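Local structure of 336aa long hypothetical dTDP-glucose 4,6-dehydratase (Pyrococcus horikoshii, 2HUN) at residues S126-I134 against E141-S149; V214-H223 against I242-V253. The protein is thought to act as a dTDP-glucose 4,6-dehydratase and binds NAD in a Rossmann-fold domain. All coordinates share one frame; numbering follows the deposited sequence.

Contact 1: residues S126-I134 against E141-S149. With NAD (nicotinamide-adenine-dinucleotide), chain C.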
loop_
_atom_site.group_PDB
_atom_site.type_symbol
_atom_site.label_atom_id
_atom_site.label_comp_id
_atom_site.label_asym_id
_atom_site.label_seq_id
_atom_site.Cartn_x
_atom_site.Cartn_y
_atom_site.Cartn_z
ATOM N N SER A 126 -6.994 3.921 -9.688
ATOM C CA SER A 126 -5.603 4.098 -9.302
ATOM C C SER A 126 -4.713 4.396 -10.514
ATOM O O SER A 126 -5.217 4.609 -11.624
ATOM C CB SER A 126 -5.121 2.848 -8.551
ATOM O OG SER A 126 -3.888 3.069 -7.891
ATOM N N THR A 127 -3.396 4.373 -10.306
ATOM C CA THR A 127 -2.441 4.722 -11.359
ATOM C C THR A 127 -1.347 3.723 -11.725
ATOM O O THR A 127 -0.935 2.890 -10.914
ATOM C CB THR A 127 -1.734 6.042 -10.995
ATOM O OG1 THR A 127 -0.708 6.325 -11.951
ATOM C CG2 THR A 127 -1.116 5.937 -9.626
ATOM N N ASP A 128 -0.853 3.851 -12.955
ATOM C CA ASP A 128 0.214 2.995 -13.468
ATOM C C ASP A 128 1.515 3.289 -12.722
ATOM O O ASP A 128 2.466 2.506 -12.768
ATOM C CB ASP A 128 0.397 3.227 -14.980
ATOM C CG ASP A 128 0.865 4.654 -15.325
ATOM O OD1 ASP A 128 0.613 5.595 -14.543
ATOM O OD2 ASP A 128 1.476 4.831 -16.400
ATOM N N GLU A 129 1.549 4.418 -12.018
ATOM C CA GLU A 129 2.743 4.793 -11.272
ATOM C C GLU A 129 3.001 3.933 -10.039
ATOM O O GLU A 129 4.115 3.934 -9.511
ATOM C CB GLU A 129 2.685 6.270 -10.860
ATOM C CG GLU A 129 2.926 7.247 -12.009
ATOM C CD GLU A 129 3.020 8.689 -11.529
ATOM O OE1 GLU A 129 3.964 9.011 -10.778
ATOM O OE2 GLU A 129 2.143 9.495 -11.895
ATOM N N VAL A 130 1.996 3.196 -9.576
ATOM C CA VAL A 130 2.197 2.357 -8.392
ATOM C C VAL A 130 3.292 1.319 -8.615
ATOM O O VAL A 130 3.990 0.948 -7.680
ATOM C CB VAL A 130 0.902 1.627 -7.965
ATOM C CG1 VAL A 130 -0.100 2.630 -7.407
ATOM C CG2 VAL A 130 0.307 0.875 -9.153
ATOM N N TYR A 131 3.445 0.871 -9.858
ATOM C CA TYR A 131 4.450 -0.128 -10.214
ATOM C C TYR A 131 5.876 0.398 -10.375
ATOM O O TYR A 131 6.824 -0.382 -10.448
ATOM C CB TYR A 131 4.112 -0.761 -11.562
ATOM C CG TYR A 131 2.783 -1.483 -11.628
ATOM C CD1 TYR A 131 2.632 -2.763 -11.091
ATOM C CD2 TYR A 131 1.688 -0.899 -12.262
ATOM C CE1 TYR A 131 1.423 -3.448 -11.192
ATOM C CE2 TYR A 131 0.471 -1.571 -12.369
ATOM C CZ TYR A 131 0.347 -2.847 -11.834
ATOM O OH TYR A 131 -0.843 -3.523 -11.944
ATOM N N GLY A 132 6.035 1.713 -10.448
ATOM C CA GLY A 132 7.368 2.253 -10.650
ATOM C C GLY A 132 7.757 2.082 -12.108
ATOM O O GLY A 132 6.958 1.592 -12.909
ATOM N N ASP A 133 8.979 2.451 -12.467
ATOM C CA ASP A 133 9.388 2.353 -13.868
ATOM C C ASP A 133 9.842 0.975 -14.325
ATOM O O ASP A 133 10.062 0.080 -13.515
ATOM C CB ASP A 133 10.493 3.372 -14.154
ATOM C CG ASP A 133 11.762 3.076 -13.396
ATOM O OD1 ASP A 133 11.714 3.051 -12.149
ATOM O OD2 ASP A 133 12.807 2.868 -14.048
ATOM N N ILE A 134 9.980 0.819 -15.637
ATOM C CA ILE A 134 10.409 -0.443 -16.225
ATOM C C ILE A 134 11.005 -0.160 -17.606
ATOM O O ILE A 134 10.335 0.373 -18.497
ATOM C CB ILE A 134 9.217 -1.434 -16.338
ATOM C CG1 ILE A 134 9.624 -2.669 -17.148
ATOM C CG2 ILE A 134 8.026 -0.738 -16.973
ATOM C CD1 ILE A 134 8.620 -3.798 -17.065
ATOM N N GLU A 141 -0.986 -7.130 -13.297
ATOM C CA GLU A 141 -1.595 -6.917 -11.990
ATOM C C GLU A 141 -1.014 -7.876 -10.948
ATOM O O GLU A 141 -1.282 -7.734 -9.756
ATOM C CB GLU A 141 -3.122 -7.093 -12.080
ATOM C CG GLU A 141 -3.812 -6.154 -13.070
ATOM C CD GLU A 141 -3.767 -6.643 -14.515
ATOM O OE1 GLU A 141 -3.079 -7.638 -14.808
ATOM O OE2 GLU A 141 -4.422 -6.019 -15.369
ATOM N N ASN A 142 -0.215 -8.849 -11.385
ATOM C CA ASN A 142 0.388 -9.782 -10.423
ATOM C C ASN A 142 1.807 -9.398 -10.000
ATOM O O ASN A 142 2.436 -10.112 -9.222
ATOM C CB ASN A 142 0.391 -11.214 -10.981
ATOM C CG ASN A 142 -1.004 -11.805 -11.063
ATOM O OD1 ASN A 142 -1.846 -11.546 -10.204
ATOM N ND2 ASN A 142 -1.253 -12.613 -12.090
ATOM N N ASP A 143 2.310 -8.270 -10.497
ATOM C CA ASP A 143 3.658 -7.823 -10.142
ATOM C C ASP A 143 3.644 -6.929 -8.910
ATOM O O ASP A 143 2.654 -6.272 -8.627
ATOM C CB ASP A 143 4.292 -7.062 -11.308
ATOM C CG ASP A 143 4.535 -7.948 -12.511
ATOM O OD1 ASP A 143 4.918 -9.110 -12.308
ATOM O OD2 ASP A 143 4.363 -7.477 -13.655
ATOM N N ARG A 144 4.752 -6.921 -8.177
ATOM C CA ARG A 144 4.884 -6.108 -6.978
ATOM C C ARG A 144 4.795 -4.644 -7.362
ATOM O O ARG A 144 4.948 -4.284 -8.526
ATOM C CB ARG A 144 6.248 -6.346 -6.310
ATOM C CG ARG A 144 7.423 -5.552 -6.948
ATOM C CD ARG A 144 7.702 -5.970 -8.401
ATOM N NE ARG A 144 8.781 -5.186 -9.006
ATOM C CZ ARG A 144 8.672 -3.918 -9.402
ATOM N NH1 ARG A 144 7.522 -3.265 -9.271
ATOM N NH2 ARG A 144 9.724 -3.290 -9.919
ATOM N N LEU A 145 4.559 -3.796 -6.371
ATOM C CA LEU A 145 4.502 -2.370 -6.609
ATOM C C LEU A 145 5.852 -1.803 -6.174
ATOM O O LEU A 145 6.572 -2.429 -5.392
ATOM C CB LEU A 145 3.372 -1.728 -5.791
ATOM C CG LEU A 145 1.961 -2.287 -6.028
ATOM C CD1 LEU A 145 0.942 -1.451 -5.273
ATOM C CD2 LEU A 145 1.646 -2.298 -7.499
ATOM N N MET A 146 6.196 -0.627 -6.692
ATOM C CA MET A 146 7.449 0.031 -6.338
ATOM C C MET A 146 7.277 1.534 -6.556
ATOM O O MET A 146 7.908 2.123 -7.435
ATOM C CB MET A 146 8.593 -0.498 -7.204
ATOM C CG MET A 146 9.983 -0.158 -6.667
ATOM S SD MET A 146 10.262 -0.777 -4.983
ATOM C CE MET A 146 10.408 -2.564 -5.278
ATOM N N PRO A 147 6.405 2.171 -5.755
ATOM C CA PRO A 147 6.153 3.612 -5.871
ATOM C C PRO A 147 7.422 4.424 -5.613
ATOM O O PRO A 147 8.179 4.115 -4.697
ATOM C CB PRO A 147 5.080 3.856 -4.817
ATOM C CG PRO A 147 5.439 2.851 -3.744
ATOM C CD PRO A 147 5.724 1.610 -4.572
ATOM N N SER A 148 7.655 5.455 -6.423
ATOM C CA SER A 148 8.853 6.274 -6.261
ATOM C C SER A 148 8.585 7.673 -5.720
ATOM O O SER A 148 9.499 8.480 -5.633
ATOM C CB SER A 148 9.611 6.384 -7.591
ATOM O OG SER A 148 8.866 7.121 -8.542
ATOM N N SER A 149 7.339 7.963 -5.358
ATOM C CA SER A 149 7.004 9.275 -4.802
ATOM C C SER A 149 5.926 9.119 -3.741
ATOM O O SER A 149 5.244 8.099 -3.693
ATOM C CB SER A 149 6.502 10.223 -5.901
ATOM O OG SER A 149 5.198 9.872 -6.349
HETATM P PA NAD C . -7.700 15.967 -10.887
HETATM O O1A NAD C . -6.598 16.519 -10.083
HETATM O O2A NAD C . -8.095 16.641 -12.156
HETATM O O5B NAD C . -8.999 15.932 -9.948
HETATM C C5B NAD C . -9.032 15.294 -8.662
HETATM C C4B NAD C . -10.419 15.645 -8.109
HETATM O O4B NAD C . -10.619 15.019 -6.827
HETATM C C3B NAD C . -10.566 17.178 -7.890
HETATM O O3B NAD C . -11.829 17.637 -8.401
HETATM C C2B NAD C . -10.380 17.330 -6.369
HETATM O O2B NAD C . -10.992 18.470 -5.764
HETATM C C1B NAD C . -10.933 16.004 -5.847
HETATM N N9A NAD C . -10.365 15.581 -4.548
HETATM C C8A NAD C . -9.071 15.435 -4.208
HETATM N N7A NAD C . -8.990 15.036 -2.940
HETATM C C5A NAD C . -10.223 14.921 -2.455
HETATM C C6A NAD C . -10.777 14.549 -1.199
HETATM N N6A NAD C . -10.040 14.208 -0.150
HETATM N N1A NAD C . -12.188 14.556 -1.088
HETATM C C2A NAD C . -12.987 14.921 -2.182
HETATM N N3A NAD C . -12.463 15.274 -3.364
HETATM C C4A NAD C . -11.111 15.269 -3.488
HETATM O O3 NAD C . -7.161 14.541 -11.338
HETATM P PN NAD C . -7.679 13.354 -12.249
HETATM O O1N NAD C . -6.600 13.261 -13.275
HETATM O O2N NAD C . -9.030 13.613 -12.789
HETATM O O5D NAD C . -7.534 12.033 -11.329
HETATM C C5D NAD C . -8.612 11.143 -11.026
HETATM C C4D NAD C . -8.026 9.802 -10.517
HETATM O O4D NAD C . -7.399 9.080 -11.590
HETATM C C3D NAD C . -6.987 9.995 -9.405
HETATM O O3D NAD C . -7.232 9.004 -8.373
HETATM C C2D NAD C . -5.633 9.758 -10.132
HETATM O O2D NAD C . -4.668 9.237 -9.213
HETATM C C1D NAD C . -6.039 8.779 -11.223
HETATM N N1N NAD C . -5.198 8.812 -12.438
HETATM C C2N NAD C . -5.171 9.940 -13.325
HETATM C C3N NAD C . -4.353 9.885 -14.467
HETATM C C7N NAD C . -4.282 11.058 -15.473
HETATM O O7N NAD C . -3.688 10.887 -16.544
HETATM N N7N NAD C . -4.871 12.210 -15.177
HETATM C C4N NAD C . -3.568 8.733 -14.729
HETATM C C5N NAD C . -3.606 7.636 -13.844
HETATM C C6N NAD C . -4.417 7.661 -12.697
HETATM O O HOH W 1 6.179 5.875 -8.643
HETATM O O HOH W 2 5.530 8.862 -8.905
#

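Contact 2: residues V214-H223 against I242-V253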
loop_
_atom_site.group_PDB
_atom_site.type_symbol
_atom_site.label_atom_id
_atom_site.label_comp_id
_atom_site.label_asym_id
_atom_site.label_seq_id
_atom_site.Cartn_x
_atom_site.Cartn_y
_atom_site.Cartn_z
ATOM N N VAL A 214 9.409 6.406 -23.114
ATOM C CA VAL A 214 7.997 6.670 -23.309
ATOM C C VAL A 214 6.961 6.632 -22.202
ATOM O O VAL A 214 7.219 6.249 -21.059
ATOM C CB VAL A 214 7.486 5.753 -24.423
ATOM C CG1 VAL A 214 8.392 5.872 -25.641
ATOM C CG2 VAL A 214 7.458 4.311 -23.929
ATOM N N ARG A 215 5.765 7.052 -22.601
ATOM C CA ARG A 215 4.582 7.068 -21.762
ATOM C C ARG A 215 3.448 6.584 -22.647
ATOM O O ARG A 215 3.450 6.814 -23.857
ATOM C CB ARG A 215 4.276 8.480 -21.244
ATOM C CG ARG A 215 5.064 8.851 -20.002
ATOM C CD ARG A 215 4.508 10.088 -19.317
ATOM N NE ARG A 215 4.653 11.296 -20.126
ATOM C CZ ARG A 215 4.371 12.517 -19.686
ATOM N NH1 ARG A 215 3.928 12.685 -18.446
ATOM N NH2 ARG A 215 4.540 13.569 -20.477
ATOM N N ASP A 216 2.497 5.891 -22.039
ATOM C CA ASP A 216 1.349 5.381 -22.761
ATOM C C ASP A 216 0.266 6.454 -22.671
ATOM O O ASP A 216 0.026 7.017 -21.602
ATOM C CB ASP A 216 0.866 4.073 -22.124
ATOM C CG ASP A 216 -0.258 3.423 -22.906
ATOM O OD1 ASP A 216 -0.021 3.033 -24.067
ATOM O OD2 ASP A 216 -1.383 3.308 -22.365
ATOM N N TRP A 217 -0.373 6.750 -23.795
ATOM C CA TRP A 217 -1.422 7.756 -23.811
ATOM C C TRP A 217 -2.771 7.118 -24.070
ATOM O O TRP A 217 -2.959 6.394 -25.052
ATOM C CB TRP A 217 -1.110 8.834 -24.852
ATOM C CG TRP A 217 0.128 9.601 -24.491
ATOM C CD1 TRP A 217 1.405 9.350 -24.910
ATOM C CD2 TRP A 217 0.222 10.670 -23.539
ATOM N NE1 TRP A 217 2.287 10.190 -24.273
ATOM C CE2 TRP A 217 1.587 11.012 -23.428
ATOM C CE3 TRP A 217 -0.716 11.368 -22.766
ATOM C CZ2 TRP A 217 2.038 12.024 -22.573
ATOM C CZ3 TRP A 217 -0.265 12.375 -21.915
ATOM C CH2 TRP A 217 1.100 12.691 -21.829
ATOM N N LEU A 218 -3.706 7.379 -23.163
ATOM C CA LEU A 218 -5.053 6.827 -23.254
ATOM C C LEU A 218 -6.102 7.934 -23.338
ATOM O O LEU A 218 -6.197 8.766 -22.432
ATOM C CB LEU A 218 -5.312 5.958 -22.018
ATOM C CG LEU A 218 -6.683 5.316 -21.794
ATOM C CD1 LEU A 218 -6.916 4.236 -22.829
ATOM C CD2 LEU A 218 -6.734 4.726 -20.393
ATOM N N TYR A 219 -6.891 7.945 -24.411
ATOM C CA TYR A 219 -7.937 8.962 -24.550
ATOM C C TYR A 219 -8.881 8.811 -23.358
ATOM O O TYR A 219 -9.333 7.709 -23.057
ATOM C CB TYR A 219 -8.710 8.786 -25.860
ATOM C CG TYR A 219 -9.680 9.923 -26.130
ATOM C CD1 TYR A 219 -9.236 11.246 -26.175
ATOM C CD2 TYR A 219 -11.047 9.681 -26.296
ATOM C CE1 TYR A 219 -10.125 12.301 -26.372
ATOM C CE2 TYR A 219 -11.944 10.728 -26.495
ATOM C CZ TYR A 219 -11.476 12.037 -26.527
ATOM O OH TYR A 219 -12.357 13.078 -26.681
ATOM N N VAL A 220 -9.173 9.914 -22.677
ATOM C CA VAL A 220 -10.019 9.863 -21.490
ATOM C C VAL A 220 -11.344 9.124 -21.668
ATOM O O VAL A 220 -11.749 8.365 -20.785
ATOM C CB VAL A 220 -10.290 11.287 -20.924
ATOM C CG1 VAL A 220 -11.178 12.091 -21.880
ATOM C CG2 VAL A 220 -10.925 11.181 -19.542
ATOM N N GLU A 221 -12.025 9.314 -22.795
ATOM C CA GLU A 221 -13.295 8.613 -22.984
ATOM C C GLU A 221 -13.091 7.090 -22.960
ATOM O O GLU A 221 -13.961 6.350 -22.483
ATOM C CB GLU A 221 -13.974 9.023 -24.298
ATOM C CG GLU A 221 -15.434 8.574 -24.384
ATOM C CD GLU A 221 -16.035 8.778 -25.763
ATOM O OE1 GLU A 221 -15.935 9.902 -26.296
ATOM O OE2 GLU A 221 -16.609 7.817 -26.318
ATOM N N ASP A 222 -11.949 6.627 -23.473
ATOM C CA ASP A 222 -11.646 5.197 -23.478
ATOM C C ASP A 222 -11.414 4.709 -22.051
ATOM O O ASP A 222 -11.762 3.579 -21.711
ATOM C CB ASP A 222 -10.408 4.899 -24.331
ATOM C CG ASP A 222 -10.754 4.607 -25.776
ATOM O OD1 ASP A 222 -11.828 4.018 -26.025
ATOM O OD2 ASP A 222 -9.944 4.950 -26.662
ATOM N N HIS A 223 -10.805 5.554 -21.223
ATOM C CA HIS A 223 -10.577 5.201 -19.830
ATOM C C HIS A 223 -11.973 5.086 -19.212
ATOM O O HIS A 223 -12.288 4.116 -18.521
ATOM C CB HIS A 223 -9.773 6.294 -19.112
ATOM C CG HIS A 223 -9.539 6.027 -17.652
ATOM N ND1 HIS A 223 -9.287 7.034 -16.742
ATOM C CD2 HIS A 223 -9.505 4.868 -16.948
ATOM C CE1 HIS A 223 -9.112 6.508 -15.542
ATOM N NE2 HIS A 223 -9.239 5.195 -15.640
ATOM N N ILE A 242 -5.382 -0.676 -17.252
ATOM C CA ILE A 242 -6.029 -0.081 -18.421
ATOM C C ILE A 242 -4.979 0.727 -19.178
ATOM O O ILE A 242 -4.450 1.710 -18.654
ATOM C CB ILE A 242 -7.181 0.868 -18.016
ATOM C CG1 ILE A 242 -8.185 0.130 -17.122
ATOM C CG2 ILE A 242 -7.876 1.391 -19.264
ATOM C CD1 ILE A 242 -9.276 1.029 -16.538
ATOM N N SER A 243 -4.684 0.299 -20.404
ATOM C CA SER A 243 -3.695 0.955 -21.247
ATOM C C SER A 243 -4.046 0.794 -22.719
ATOM O O SER A 243 -4.625 -0.214 -23.134
ATOM C CB SER A 243 -2.296 0.376 -20.985
ATOM O OG SER A 243 -2.239 -1.000 -21.325
ATOM N N ALA A 244 -3.682 1.792 -23.513
ATOM C CA ALA A 244 -3.986 1.778 -24.932
ATOM C C ALA A 244 -2.908 1.148 -25.802
ATOM O O ALA A 244 -3.159 0.828 -26.960
ATOM C CB ALA A 244 -4.265 3.196 -25.402
ATOM N N GLY A 245 -1.717 0.963 -25.247
ATOM C CA GLY A 245 -0.635 0.403 -26.030
ATOM C C GLY A 245 -0.149 1.433 -27.035
ATOM O O GLY A 245 0.212 1.102 -28.161
ATOM N N GLU A 246 -0.157 2.697 -26.622
ATOM C CA GLU A 246 0.278 3.803 -27.476
ATOM C C GLU A 246 1.398 4.516 -26.735
ATOM O O GLU A 246 1.217 5.634 -26.240
ATOM C CB GLU A 246 -0.872 4.798 -27.716
ATOM C CG GLU A 246 -2.108 4.260 -28.444
ATOM C CD GLU A 246 -1.843 3.925 -29.901
ATOM O OE1 GLU A 246 -0.768 4.297 -30.412
ATOM O OE2 GLU A 246 -2.716 3.296 -30.542
ATOM N N GLU A 247 2.549 3.859 -26.639
ATOM C CA GLU A 247 3.684 4.441 -25.935
ATOM C C GLU A 247 4.465 5.341 -26.863
ATOM O O GLU A 247 4.963 4.905 -27.902
ATOM C CB GLU A 247 4.564 3.329 -25.365
ATOM C CG GLU A 247 3.789 2.457 -24.393
ATOM C CD GLU A 247 4.610 1.344 -23.781
ATOM O OE1 GLU A 247 5.762 1.132 -24.211
ATOM O OE2 GLU A 247 4.090 0.676 -22.867
ATOM N N LYS A 248 4.555 6.609 -26.485
ATOM C CA LYS A 248 5.249 7.595 -27.296
ATOM C C LYS A 248 6.056 8.567 -26.451
ATOM O O LYS A 248 5.815 8.725 -25.254
ATOM C CB LYS A 248 4.237 8.383 -28.128
ATOM C CG LYS A 248 3.395 7.526 -29.056
ATOM C CD LYS A 248 2.332 8.340 -29.757
ATOM C CE LYS A 248 1.519 7.469 -30.698
ATOM N NZ LYS A 248 2.359 6.864 -31.767
ATOM N N THR A 249 7.023 9.214 -27.092
ATOM C CA THR A 249 7.856 10.202 -26.425
ATOM C C THR A 249 7.193 11.545 -26.667
ATOM O O THR A 249 6.345 11.667 -27.552
ATOM C CB THR A 249 9.258 10.227 -27.025
ATOM O OG1 THR A 249 9.180 10.585 -28.411
ATOM C CG2 THR A 249 9.890 8.863 -26.905
ATOM N N ASN A 250 7.564 12.551 -25.886
ATOM C CA ASN A 250 6.970 13.868 -26.056
ATOM C C ASN A 250 7.154 14.407 -27.471
ATOM O O ASN A 250 6.240 15.010 -28.035
ATOM C CB ASN A 250 7.544 14.845 -25.032
ATOM C CG ASN A 250 7.174 14.472 -23.608
ATOM O OD1 ASN A 250 6.309 13.625 -23.385
ATOM N ND2 ASN A 250 7.819 15.106 -22.639
ATOM N N LEU A 251 8.326 14.185 -28.056
ATOM C CA LEU A 251 8.565 14.661 -29.411
ATOM C C LEU A 251 7.567 14.015 -30.360
ATOM O O LEU A 251 7.023 14.678 -31.239
ATOM C CB LEU A 251 9.992 14.343 -29.868
ATOM C CG LEU A 251 10.297 14.722 -31.324
ATOM C CD1 LEU A 251 9.954 16.187 -31.570
ATOM C CD2 LEU A 251 11.764 14.456 -31.628
ATOM N N GLU A 252 7.332 12.717 -30.179
ATOM C CA GLU A 252 6.385 11.990 -31.021
ATOM C C GLU A 252 4.989 12.575 -30.882
ATOM O O GLU A 252 4.281 12.765 -31.874
ATOM C CB GLU A 252 6.338 10.510 -30.631
ATOM C CG GLU A 252 7.404 9.646 -31.280
ATOM C CD GLU A 252 7.312 8.198 -30.831
ATOM O OE1 GLU A 252 7.460 7.945 -29.614
ATOM O OE2 GLU A 252 7.087 7.320 -31.694
ATOM N N VAL A 253 4.595 12.842 -29.640
ATOM C CA VAL A 253 3.282 13.407 -29.359
ATOM C C VAL A 253 3.166 14.765 -30.040
ATOM O O VAL A 253 2.200 15.028 -30.755
ATOM C CB VAL A 253 3.058 13.561 -27.835
ATOM C CG1 VAL A 253 1.745 14.285 -27.563
ATOM C CG2 VAL A 253 3.043 12.182 -27.177
#

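Contact 1: residues S126-I134 against E141-S149
M146 and V130 make the shorter of the two direct hydrogen bonds: M146 N gives its hydrogen to V130 O at 2.9 Å, arriving in the carbonyl plane. R144 NH1 donates to the next carbonyl of the first segment, Y131 O, over 3.2 Å, nearly straight at 166° and within the guanidinium plane. The CB of R144 points away from 126-134, but CG sits between N and the carbonyl carbon (chi1 81°) and the chain bends at chi2, which returns the guanidinium to the carbonyl. A water extends the polar seam, donating to E129 O at 3.0 Å and accepting from S148 N at 2.7 Å. Three successive carbonyls, E129, V130 and Y131, on the turn after strand 121-127, thus reach the second segment, the first through water. T127 OG1 starts that turn as an ST turn, accepting from E129 N.

L145 CD2 touches both V130 CG2 and Y131 CD1, 3.8 Å from each, while V130 CG2 sits over the rim of one face of the Y131 ring. The ring of F139 meets that of Y131 with nearly parallel planes, and Y131 OH passes beside E141 CA and is hydrogen-bonded to N241 and R177. On the cofactor side, T127 CB lies 3.6 Å from NAD C6N. Helix 150-168 borders T127, E129, L145 and P147, strand 172-182 lies against S126, D128, V130 and L145, and M160 of the second subunit packs on L145 and P147.

Contact 2: residues V214-H223 against I242-V253
D216 faces E247 as a non-hydrogen-bonded pair where strand 215-219 runs antiparallel to the short strand 247-248 in this Rossmann-fold protein; beside it R215 and K248 form the hydrogen-bonded pair, each backbone amide donating to the other's carbonyl. D216, V214 and W217 have the most surface buried by the other segment. D216 fastens the turn leading into strand 247-248. With CG anti to the backbone N (chi1 -175°), its carboxylate reaches the amides there: A244 N meets the syn lone pair of D216 OD2 at 3.0 Å, and E246 N approaches D216 OD1 nearly head-on along the C-O bond at 2.6 Å. T179 OG1 also bonds to OD2, giving this buried oxygen a second partner from strand 172-182. The nearby E247 carboxylate is turned to partners of its own, a salt bridge to R280 and a hydrogen bond to S282.

V214, at the start of its segment, spreads its two methyls over the partner: V214 CG2 meets E247 CB at 3.4 Å, the two side chains crossing at about a right angle, and V214 CG1 touches T249 CG2 at 3.6 Å. T249 and E252 form a capping box at the start of helix 250-260.

W217 continues the pairing through its N, which donates to E246 O at 3.1 Å from above the carbonyl plane. Its indole reaches the helix, with NE1 3.6 Å from V253 CG2, while W217 CH2 lies over the rim of one face of the R215 guanidinium. R215 NH2 gives N250 OD1 a weak hydrogen bond at 3.4 Å, the guanidinium and amide planes 54° apart.

At the far end L218 CD2 packs on I242 CG2. H223 ND1 is hydrogen-bonded to N181, and I242 CD1 lies in the imidazole plane, 3.9 Å from H223 CD2.

Contact 1 closes along the chain before contact 2 opens. Their centres are about 17 Å apart and their nearest atoms about 6 Å, so they do not touch directly. Strand 172-182 joins them within the main sheet through two residues shared by both contacts: R177, which also bonds through its backbone to I242, and T179, whose side chain touches D128. R280 is a third shared residue, its NH1 hydrogen-bonded to I134 O. Contact 1 approaches NAD directly through S126 and T127, at the nicotinamide ring. Contact 2 is more remote, with the H223 side chain about 5 Å from NAD and about 4 Å from the side chain of the NAD-binding residue I15.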